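Local coordinates for restriction endonuclease (Mycobacterium sp., PDB 4F0Q), which cleaves DNA that carries methylated cytosine, acting as a tetrameric, modification-dependent restriction endonuclease, at the interface of chains A and B and the interface of chains A and C. Residues are numbered along the deposited sequence; one frame, centred on the assembly and turned at random. Chains: chain A/B/C, Restriction endonuclease.

Contact 1: the interface of chains A and B. Residues chain A 261-265; chain B 100-101, 115, 191-193, 200.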
# COMPACT_ATOMS: atom_id res chain seq x y z
N ARG A 261 -6.80 -16.64 -15.06
CA ARG A 261 -7.35 -16.06 -16.28
C ARG A 261 -7.49 -14.54 -16.14
O ARG A 261 -7.94 -14.04 -15.11
CB ARG A 261 -8.71 -16.68 -16.61
CG ARG A 261 -9.37 -16.13 -17.86
CD ARG A 261 -10.70 -16.82 -18.14
NE ARG A 261 -11.32 -16.33 -19.37
CZ ARG A 261 -12.24 -15.37 -19.42
NH1 ARG A 261 -12.65 -14.79 -18.30
NH2 ARG A 261 -12.75 -15.00 -20.58
N ARG A 262 -7.11 -13.82 -17.19
CA ARG A 262 -7.15 -12.36 -17.17
C ARG A 262 -7.83 -11.82 -18.42
O ARG A 262 -7.51 -12.21 -19.54
CB ARG A 262 -5.74 -11.79 -17.06
CG ARG A 262 -5.67 -10.28 -16.99
CD ARG A 262 -6.33 -9.76 -15.72
NE ARG A 262 -6.00 -8.35 -15.48
CZ ARG A 262 -6.70 -7.33 -15.95
NH1 ARG A 262 -7.79 -7.55 -16.68
NH2 ARG A 262 -6.33 -6.09 -15.68
N VAL A 263 -8.78 -10.91 -18.22
CA VAL A 263 -9.45 -10.24 -19.33
C VAL A 263 -9.25 -8.73 -19.23
O VAL A 263 -9.69 -8.11 -18.27
CB VAL A 263 -10.96 -10.55 -19.37
CG1 VAL A 263 -11.64 -9.72 -20.45
CG2 VAL A 263 -11.19 -12.03 -19.60
N LEU A 264 -8.58 -8.16 -20.22
CA LEU A 264 -8.34 -6.72 -20.25
C LEU A 264 -9.62 -5.97 -20.61
O LEU A 264 -10.02 -5.93 -21.77
CB LEU A 264 -7.22 -6.37 -21.23
CG LEU A 264 -5.81 -6.82 -20.84
CD1 LEU A 264 -4.79 -6.38 -21.88
CD2 LEU A 264 -5.43 -6.30 -19.46
N ALA A 265 -10.26 -5.39 -19.60
CA ALA A 265 -11.50 -4.65 -19.81
C ALA A 265 -11.43 -3.28 -19.14
O ALA A 265 -10.56 -3.03 -18.31
CB ALA A 265 -12.68 -5.44 -19.26
N PRO B 100 -7.17 -0.82 -21.28
CA PRO B 100 -6.13 -1.78 -20.87
C PRO B 100 -5.37 -2.42 -22.02
O PRO B 100 -4.32 -3.03 -21.78
CB PRO B 100 -6.92 -2.84 -20.09
CG PRO B 100 -8.30 -2.74 -20.62
CD PRO B 100 -8.52 -1.29 -20.92
N TRP B 101 -5.86 -2.31 -23.25
CA TRP B 101 -5.17 -2.88 -24.40
C TRP B 101 -4.44 -1.81 -25.21
O TRP B 101 -4.21 -1.98 -26.41
CB TRP B 101 -6.14 -3.65 -25.30
CG TRP B 101 -7.28 -2.82 -25.79
CD1 TRP B 101 -7.32 -2.08 -26.94
CD2 TRP B 101 -8.54 -2.63 -25.16
NE1 TRP B 101 -8.53 -1.45 -27.06
CE2 TRP B 101 -9.30 -1.77 -25.97
CE3 TRP B 101 -9.11 -3.12 -23.98
CZ2 TRP B 101 -10.60 -1.38 -25.65
CZ3 TRP B 101 -10.40 -2.73 -23.65
CH2 TRP B 101 -11.13 -1.87 -24.48
N PHE B 115 -0.28 -4.21 -29.18
CA PHE B 115 -1.44 -5.09 -29.27
C PHE B 115 -1.89 -5.31 -30.71
O PHE B 115 -1.94 -4.36 -31.50
CB PHE B 115 -2.59 -4.57 -28.41
CG PHE B 115 -2.36 -4.74 -26.93
CD1 PHE B 115 -1.61 -3.82 -26.22
CD2 PHE B 115 -2.90 -5.82 -26.26
CE1 PHE B 115 -1.40 -3.97 -24.86
CE2 PHE B 115 -2.69 -5.98 -24.90
CZ PHE B 115 -1.94 -5.06 -24.20
N VAL B 191 -7.05 -11.73 -23.75
CA VAL B 191 -8.49 -11.64 -23.96
C VAL B 191 -8.97 -10.24 -23.59
O VAL B 191 -8.80 -9.80 -22.46
CB VAL B 191 -9.26 -12.68 -23.13
CG1 VAL B 191 -10.76 -12.51 -23.32
CG2 VAL B 191 -8.82 -14.09 -23.49
N GLN B 192 -9.56 -9.54 -24.55
CA GLN B 192 -9.98 -8.16 -24.33
C GLN B 192 -11.49 -8.02 -24.36
O GLN B 192 -12.18 -8.82 -24.99
CB GLN B 192 -9.35 -7.25 -25.38
CG GLN B 192 -7.84 -7.37 -25.47
CD GLN B 192 -7.26 -6.57 -26.62
OE1 GLN B 192 -6.08 -6.69 -26.95
NE2 GLN B 192 -8.09 -5.73 -27.23
N ARG B 193 -12.01 -7.01 -23.68
CA ARG B 193 -13.43 -6.70 -23.75
C ARG B 193 -13.66 -5.31 -24.34
O ARG B 193 -13.25 -4.31 -23.76
CB ARG B 193 -14.10 -6.80 -22.38
CG ARG B 193 -15.53 -6.30 -22.38
CD ARG B 193 -16.21 -6.48 -21.04
NE ARG B 193 -16.49 -7.89 -20.74
CZ ARG B 193 -15.75 -8.64 -19.94
NH1 ARG B 193 -14.68 -8.12 -19.34
NH2 ARG B 193 -16.07 -9.91 -19.73
N SER B 200 -16.22 -10.36 -25.16
CA SER B 200 -14.80 -10.66 -25.08
C SER B 200 -14.29 -11.28 -26.38
O SER B 200 -14.99 -12.05 -27.02
CB SER B 200 -14.50 -11.59 -23.90
OG SER B 200 -14.83 -10.97 -22.67
O HOH W 1 -5.59 -11.36 -21.24
O HOH W 2 -14.87 -13.20 -20.75

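Contact 2: the interface of chains A and C. Residues chain A 125-127, 136, 189; chain C 125-126, 136, 189.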
# COMPACT_ATOMS: atom_id res chain seq x y z
N LEU A 125 -20.91 -31.92 11.39
CA LEU A 125 -19.90 -31.00 10.88
C LEU A 125 -19.72 -31.15 9.38
O LEU A 125 -19.91 -32.24 8.83
CB LEU A 125 -18.57 -31.24 11.59
CG LEU A 125 -18.56 -31.07 13.11
CD1 LEU A 125 -17.15 -31.24 13.66
CD2 LEU A 125 -19.13 -29.71 13.50
N PRO A 126 -19.36 -30.05 8.70
CA PRO A 126 -19.03 -30.11 7.27
C PRO A 126 -17.68 -30.78 7.06
O PRO A 126 -16.78 -30.60 7.88
CB PRO A 126 -18.96 -28.63 6.87
CG PRO A 126 -18.61 -27.92 8.13
CD PRO A 126 -19.31 -28.67 9.22
N GLY A 127 -17.54 -31.55 5.99
CA GLY A 127 -18.60 -31.73 5.02
C GLY A 127 -19.24 -33.10 5.05
O GLY A 127 -18.78 -34.03 4.38
N LEU A 136 -13.69 -31.32 -0.38
CA LEU A 136 -12.58 -31.57 0.54
C LEU A 136 -11.61 -32.59 -0.06
O LEU A 136 -10.39 -32.40 -0.03
CB LEU A 136 -13.10 -32.06 1.89
CG LEU A 136 -13.76 -31.00 2.79
CD1 LEU A 136 -14.46 -31.66 3.97
CD2 LEU A 136 -12.73 -30.00 3.28
N HIS A 189 -13.64 -22.35 6.58
CA HIS A 189 -14.89 -22.50 7.30
C HIS A 189 -15.66 -21.18 7.29
O HIS A 189 -15.06 -20.11 7.33
CB HIS A 189 -14.62 -22.94 8.74
CG HIS A 189 -15.83 -22.97 9.61
ND1 HIS A 189 -16.16 -21.94 10.46
CD2 HIS A 189 -16.79 -23.91 9.77
CE1 HIS A 189 -17.28 -22.24 11.11
NE2 HIS A 189 -17.68 -23.43 10.71
N LEU C 125 -12.27 -37.25 6.84
CA LEU C 125 -12.16 -35.81 6.60
C LEU C 125 -11.94 -35.05 7.89
O LEU C 125 -12.37 -35.48 8.96
CB LEU C 125 -13.43 -35.30 5.91
CG LEU C 125 -13.85 -36.00 4.62
CD1 LEU C 125 -15.23 -35.51 4.19
CD2 LEU C 125 -12.83 -35.78 3.53
N PRO C 126 -11.25 -33.90 7.81
CA PRO C 126 -11.13 -33.00 8.97
C PRO C 126 -12.49 -32.39 9.32
O PRO C 126 -13.14 -31.81 8.45
CB PRO C 126 -10.18 -31.91 8.47
CG PRO C 126 -9.43 -32.54 7.34
CD PRO C 126 -10.42 -33.45 6.68
N LEU C 136 -13.94 -27.05 15.26
CA LEU C 136 -15.00 -26.76 14.31
C LEU C 136 -16.29 -26.35 15.02
O LEU C 136 -16.92 -25.34 14.66
CB LEU C 136 -15.27 -27.97 13.40
CG LEU C 136 -14.25 -28.22 12.29
CD1 LEU C 136 -14.54 -29.54 11.59
CD2 LEU C 136 -14.26 -27.08 11.29
N HIS C 189 -8.76 -24.93 5.37
CA HIS C 189 -8.21 -26.24 5.07
C HIS C 189 -6.73 -26.10 4.74
O HIS C 189 -6.32 -25.15 4.07
CB HIS C 189 -8.95 -26.86 3.89
CG HIS C 189 -8.59 -28.30 3.63
ND1 HIS C 189 -7.62 -28.67 2.73
CD2 HIS C 189 -9.08 -29.45 4.15
CE1 HIS C 189 -7.53 -29.98 2.70
NE2 HIS C 189 -8.40 -30.48 3.56
O HOH W 3 -9.43 -33.11 2.44

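Contact 1: the interface of chains A and B
A:Leu264 turns its CG anti to its own carbonyl carbon (chi1 -68°), which carries the isobutyl group toward B:Pro100, while A:Val263 holds CG1 anti to the backbone N (chi1 174°), so that CG1 turns to B:Arg193 NH1 and CG2, beside the backbone N, meets CG1 of B:Val191, itself anti to its backbone N (177°). The framework is a short parallel beta bridge between subunits, A:Val263 pairing with B:Val191 and A:Leu264 with B:Gln192. Both polar backbone atoms of A:Leu264 are used: its N donates to the carbonyl O of B:Val191 at 2.8 Å, nearly along the C=O axis, and its carbonyl O accepts from B:Arg193 N at 3.0 Å, the donor standing above the carbonyl plane. Gripped at both ends, A:Leu264 has its backbone register fixed, and its side chain slides past B:Pro100 in the opposite direction, CB against CB at 3.7 Å. Its CD1 reaches on to the CE2–CZ rim of B:Phe115, crossing it at about a right angle, 3.7 Å from CE2. On the other side of the strand the valines cross obliquely, A:Val263 CG2 lying 3.8 Å from B:Val191 CG1. B:Arg193 runs out with CG anti to its backbone N, then bends at chi3, so that the guanidinium presents its edge to the methyl of A:Ala265 while the OG of B:Ser200 lies over one face. Two waters extend the seam. Water 1 links A:Arg262 O to B:Val191 N, and water 2, in the guanidinium plane of A:Arg261, joins its NH2 (2.8 Å) to B:Ser200 OG. Main-chain pairing thus sets the register and the apolar flanks support it within the tetramer. In the fold, chain A's short strand 263-264 docks beside the end of chain B's long strand 175-193, with B:Phe115 closing strand 111-115 and B:Ser200 opening strand 200-210.

Contact 2: the interface of chains A and C
This is a two-fold symmetric, largely apolar interface between identical subunits, a patch of the packing that joins chains A and C in the tetramer. Direct polar pairing is absent here; leucine methyls do most of the touching. A:Leu125, its CG anti to the carbonyl carbon (chi1 -59°), extends CD1 obliquely across C:Leu136, 3.7 Å from CD1 and also close to CB. The twin contact is closely similar: C:Leu125 CD1 lies 3.9 Å from A:Leu136 CD1, and its CD2 branch approaches A:Leu136 CB. Each Leu136 therefore receives a leucine from the partner's loop on its CD1 branch. The other branch of A:Leu136, CD2, points to the imidazole carbon CD2 of C:His189 at 3.8 Å. That ring is placed by CG anti to the backbone N (chi1 -172°), with its NE2 3.0 Å from water 3. Water 3 in turn lies 2.7 Å from the carbonyl O of A:Leu136, so the histidine meets the same residue twice, by a carbon contact and through water. Near the middle the two Pro126 residues face each other, with their carbonyl oxygens 3.9 Å apart, and A:Gly127, which follows a cis peptide bond, sets its carbonyl O near C:Leu125 CD1. Leu136 belongs to helix 130-142, His189 to the long strand 175-193, and Leu125 and Pro126 to the loop after strand 111-115, so each subunit contributes loop, helix and strand.

The C-alpha centres of contact 1 and contact 2 lie about 37 Å apart, and chain A takes part in both, joining chain B at one and chain C at the other. Strand 175-193 recurs in each: chain B supplies its final residues to contact 1, whereas chains A and C supply His189 from slightly earlier in the same strand to contact 2. One secondary-structure element thus serves two kinds of subunit joint. Contact 2 belongs to a two-fold symmetric interface and contact 1 to one that is not an exact two-fold, so together they help build the tetramer from non-equivalent joints.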